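Local atomic coordinates of nucleoporin NUP82 (Chaetomium thermophilum, PDB entry 5CWW), a protein that serves as a structural constituent of the nuclear pore complex and probably offers docking sites for transport factors, the part described here being its N-terminal beta-propeller domain. Residues 282-286 against 446-450; 306-310 against 326-331. One frame throughout, in Å; residues are numbered along the deposited sequence.

Contact 1 of 2, residues 282-286 against 446-450; sequences YALCP and VEAQW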
# COMPACT_ATOMS: atom_id res chain seq x y z
N TYR B 282 2.19 -0.49 7.87
CA TYR B 282 1.29 -1.55 8.31
C TYR B 282 1.46 -2.79 7.44
O TYR B 282 1.94 -2.71 6.31
CB TYR B 282 -0.16 -1.08 8.24
CG TYR B 282 -0.52 -0.00 9.24
CD1 TYR B 282 -0.35 1.34 8.94
CD2 TYR B 282 -1.06 -0.33 10.48
CE1 TYR B 282 -0.68 2.32 9.85
CE2 TYR B 282 -1.40 0.64 11.39
CZ TYR B 282 -1.21 1.97 11.07
OH TYR B 282 -1.55 2.94 11.98
N ALA B 283 1.03 -3.93 7.97
CA ALA B 283 1.04 -5.18 7.21
C ALA B 283 -0.24 -5.96 7.46
O ALA B 283 -0.77 -5.98 8.57
CB ALA B 283 2.25 -6.02 7.58
N LEU B 284 -0.74 -6.60 6.40
CA LEU B 284 -1.91 -7.47 6.47
C LEU B 284 -1.53 -8.87 6.01
O LEU B 284 -1.09 -9.04 4.88
CB LEU B 284 -3.05 -6.96 5.60
CG LEU B 284 -4.05 -5.94 6.12
CD1 LEU B 284 -5.04 -5.64 5.00
CD2 LEU B 284 -4.78 -6.43 7.36
N CYS B 285 -1.73 -9.86 6.87
CA CYS B 285 -1.34 -11.23 6.53
C CYS B 285 -2.17 -12.26 7.30
O CYS B 285 -2.29 -12.15 8.52
CB CYS B 285 0.14 -11.44 6.80
SG CYS B 285 0.71 -13.13 6.59
N PRO B 286 -2.71 -13.28 6.61
CA PRO B 286 -2.63 -13.58 5.17
C PRO B 286 -3.78 -12.99 4.36
O PRO B 286 -4.94 -13.30 4.64
CB PRO B 286 -2.69 -15.11 5.16
CG PRO B 286 -3.58 -15.44 6.30
CD PRO B 286 -3.43 -14.34 7.33
N VAL B 446 7.11 -11.12 10.06
CA VAL B 446 5.68 -10.93 9.93
C VAL B 446 5.02 -12.23 9.48
O VAL B 446 5.45 -12.85 8.51
CB VAL B 446 5.34 -9.81 8.93
CG1 VAL B 446 3.82 -9.68 8.73
CG2 VAL B 446 5.92 -8.49 9.42
N GLU B 447 3.99 -12.65 10.21
CA GLU B 447 3.30 -13.90 9.93
C GLU B 447 1.79 -13.73 10.05
O GLU B 447 1.30 -12.68 10.46
CB GLU B 447 3.79 -14.99 10.89
CG GLU B 447 3.67 -14.63 12.36
CD GLU B 447 4.22 -15.70 13.28
OE1 GLU B 447 4.33 -16.86 12.84
OE2 GLU B 447 4.55 -15.37 14.43
N ALA B 448 1.07 -14.79 9.69
CA ALA B 448 -0.39 -14.78 9.73
C ALA B 448 -0.90 -14.46 11.13
O ALA B 448 -0.49 -15.09 12.10
CB ALA B 448 -0.93 -16.11 9.27
N GLN B 449 -1.78 -13.47 11.21
CA GLN B 449 -2.43 -13.14 12.48
C GLN B 449 -3.85 -12.63 12.27
O GLN B 449 -4.14 -11.92 11.30
CB GLN B 449 -1.61 -12.09 13.24
CG GLN B 449 -0.28 -12.62 13.76
CD GLN B 449 0.36 -11.70 14.79
OE1 GLN B 449 -0.33 -11.03 15.55
NE2 GLN B 449 1.69 -11.68 14.81
N TRP B 450 -4.73 -13.02 13.18
CA TRP B 450 -6.11 -12.55 13.21
C TRP B 450 -6.42 -12.00 14.59
O TRP B 450 -5.75 -12.34 15.57
CB TRP B 450 -7.08 -13.69 12.88
CG TRP B 450 -6.94 -14.26 11.51
CD1 TRP B 450 -7.71 -13.97 10.43
CD2 TRP B 450 -5.99 -15.23 11.07
NE1 TRP B 450 -7.30 -14.70 9.34
CE2 TRP B 450 -6.24 -15.48 9.71
CE3 TRP B 450 -4.94 -15.91 11.70
CZ2 TRP B 450 -5.48 -16.38 8.96
CZ3 TRP B 450 -4.19 -16.81 10.95
CH2 TRP B 450 -4.47 -17.04 9.59
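Pro-286 brings CD and CG obliquely against the benzene half of the Trp-450 indole, and this is the tight end of the contact. Its CD lies 3.3 Å from Trp-450 CZ2, above the ring plane but offset toward the rim, and the two side chains cross at about a right angle. Two residues earlier in the same loop, the methyl CB of Ala-448 closes on Pro-286 CD at 3.6 Å. The peptide bond before Pro-286 is cis, which places CD and the carbonyl oxygen of Cys-285 side by side, both facing residues 448-450. That oxygen accepts a nearly straight bond from Gln-449 N (3.0 Å, N-H...O angle 169°), the donor tilted 30° from the carbonyl plane, and also a CA-H...O contact from Ala-448 CA at 3.5 Å. Cys-285 SG is equally close, 3.5 Å from Ala-448 N. Strand 281-284 belongs to an antiparallel four-stranded blade of the propeller, whereas 446-450 lies in the loop between strands 437-441 and 469-476 of the next sheet, so the contact joins two blades. With CG anti to its carbonyl carbon (chi1 -63°), Trp-450 swings its ring back toward Pro-286; an alanine here would probably leave the proline ring without its flat support and Gly-364 O without its weak indole N-H partner. Packing slackens beyond Cys-285, where Ala-283 CB meets Val-446 CG1 at 4.1 Å. On the partly exposed side Glu-447 turns away from the strand, its OE1 bonded by Gln-330, while the amide of Gln-449 extends off the contact.

Contact 2 of 2, residues 306-310 against 326-331; sequences IVAKV and VAQQQL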
# COMPACT_ATOMS: atom_id res chain seq x y z
N ILE B 306 4.26 -23.66 10.57
CA ILE B 306 3.13 -23.62 11.51
C ILE B 306 3.29 -24.71 12.56
O ILE B 306 3.17 -24.44 13.76
CB ILE B 306 1.79 -23.80 10.78
CG1 ILE B 306 1.52 -22.58 9.88
CG2 ILE B 306 0.64 -23.95 11.78
CD1 ILE B 306 0.36 -22.76 8.93
N VAL B 307 3.57 -25.93 12.13
CA VAL B 307 3.77 -27.05 13.04
C VAL B 307 4.86 -26.72 14.06
O VAL B 307 4.70 -26.99 15.25
CB VAL B 307 4.16 -28.35 12.29
CG1 VAL B 307 4.64 -29.43 13.25
CG2 VAL B 307 2.98 -28.86 11.48
N ALA B 308 5.95 -26.13 13.59
CA ALA B 308 7.06 -25.77 14.46
C ALA B 308 6.65 -24.73 15.49
O ALA B 308 7.10 -24.77 16.63
CB ALA B 308 8.24 -25.27 13.63
N LYS B 309 5.80 -23.79 15.08
CA LYS B 309 5.38 -22.72 15.97
C LYS B 309 4.43 -23.25 17.05
O LYS B 309 4.46 -22.79 18.19
CB LYS B 309 4.70 -21.60 15.18
CG LYS B 309 4.59 -20.30 15.96
CD LYS B 309 3.67 -19.30 15.29
CE LYS B 309 3.71 -17.96 16.00
NZ LYS B 309 3.37 -18.08 17.45
N VAL B 310 3.59 -24.21 16.68
CA VAL B 310 2.71 -24.86 17.64
C VAL B 310 3.53 -25.62 18.67
O VAL B 310 3.23 -25.60 19.86
CB VAL B 310 1.73 -25.84 16.94
CG1 VAL B 310 0.95 -26.67 17.96
CG2 VAL B 310 0.77 -25.07 16.04
N VAL B 326 -1.99 -17.45 18.46
CA VAL B 326 -1.48 -17.21 17.12
C VAL B 326 -1.14 -18.54 16.46
O VAL B 326 -1.46 -18.76 15.29
CB VAL B 326 -0.23 -16.31 17.13
CG1 VAL B 326 0.27 -16.06 15.71
CG2 VAL B 326 -0.54 -14.98 17.81
N ALA B 327 -0.52 -19.43 17.22
CA ALA B 327 -0.19 -20.76 16.71
C ALA B 327 -1.47 -21.53 16.40
O ALA B 327 -1.56 -22.21 15.37
CB ALA B 327 0.65 -21.52 17.72
N GLN B 328 -2.46 -21.42 17.28
CA GLN B 328 -3.76 -22.05 17.08
C GLN B 328 -4.45 -21.56 15.81
O GLN B 328 -4.94 -22.35 15.01
CB GLN B 328 -4.66 -21.80 18.29
CG GLN B 328 -4.57 -22.87 19.36
CD GLN B 328 -5.13 -24.20 18.89
OE1 GLN B 328 -5.75 -24.29 17.82
NE2 GLN B 328 -4.91 -25.25 19.67
N GLN B 329 -4.50 -20.24 15.63
CA GLN B 329 -5.17 -19.64 14.49
C GLN B 329 -4.52 -20.07 13.18
O GLN B 329 -5.21 -20.37 12.20
CB GLN B 329 -5.18 -18.12 14.61
CG GLN B 329 -6.17 -17.59 15.63
CD GLN B 329 -6.14 -16.08 15.76
OE1 GLN B 329 -5.13 -15.44 15.44
NE2 GLN B 329 -7.24 -15.50 16.22
N GLN B 330 -3.19 -20.11 13.16
CA GLN B 330 -2.45 -20.53 11.98
C GLN B 330 -2.70 -22.00 11.66
O GLN B 330 -2.79 -22.39 10.50
CB GLN B 330 -0.95 -20.29 12.16
CG GLN B 330 -0.54 -18.83 12.08
CD GLN B 330 0.97 -18.66 12.07
OE1 GLN B 330 1.71 -19.64 12.10
NE2 GLN B 330 1.42 -17.41 12.03
N LEU B 331 -2.79 -22.82 12.70
CA LEU B 331 -3.06 -24.24 12.52
C LEU B 331 -4.48 -24.46 11.99
O LEU B 331 -4.72 -25.35 11.18
CB LEU B 331 -2.86 -24.99 13.84
CG LEU B 331 -3.18 -26.49 13.83
CD1 LEU B 331 -2.39 -27.19 12.74
CD2 LEU B 331 -2.88 -27.10 15.19
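The side-chain amide of Gln-330 has a neighbour from helix segment 306-310 on each side of its plane: Ile-306 CG1 approaches OE1 obliquely from one side at 3.7 Å, and Lys-309 CD approaches the same OE1 from the other at 3.8 Å. Both are contacts of aliphatic carbons with the amide oxygen, not hydrogen bonds. The polar hold on the amide comes from its other end, where Ala-448 O accepts from NE2 besides the Glu-447 bond, which should fix the rotation of the group. Ile-306 reaches the backbone as well, with CD1 3.5 Å from Gln-330 O and CG2 3.7 Å from Leu-331 N. The two segments are parts of helices 298-315 and 321-338, an antiparallel hairpin inserted between strands 281-284 and 369-370 of one propeller blade; the axes of the short segments 306-310 and 326-331 approach to 9.0 Å, their N-to-C directions 149° apart. The backbones draw nearer toward Ala-327, whose CA is 5.1 Å from Val-310 CA. Ala-327 presents just a methyl there, and Val-310 CG2, anti to its own carbonyl carbon, packs on that CB at 3.9 Å. Lys-309 extends through chi3, bringing CE to 3.9 Å from Val-326 CG1; the bend at chi4 (-56°) then turns NZ toward Val-326 CB, with Glu-447 also touching the lysine chain. Leu-331, on the exposed flank, adds its CB to the methyls of Ile-306 and Val-310.

Contact 1 is the buried one, its centre about 16 Å from the centre of the chain; contact 2 lies farther out, about 28 Å, and is partly exposed. They are about 14 Å apart, centre to centre, and the loop 446-450 bridges them: one side meets the end of strand 281-284, the other the helix 321-338. The chemistry shifts accordingly. A backbone bond and proline-indole packing serve between blades, whereas the helices meet mainly by aliphatic carbons, packed on one another and on the Gln-330 amide and backbone atoms, with no hydrogen bond between the two segments. Gln-330 and Gln-329 supply polar links from helix 321-338 to the loop, the one from Gln-329 to Trp-450 N weak; Trp-333 of the same helix meets the Trp-450 ring.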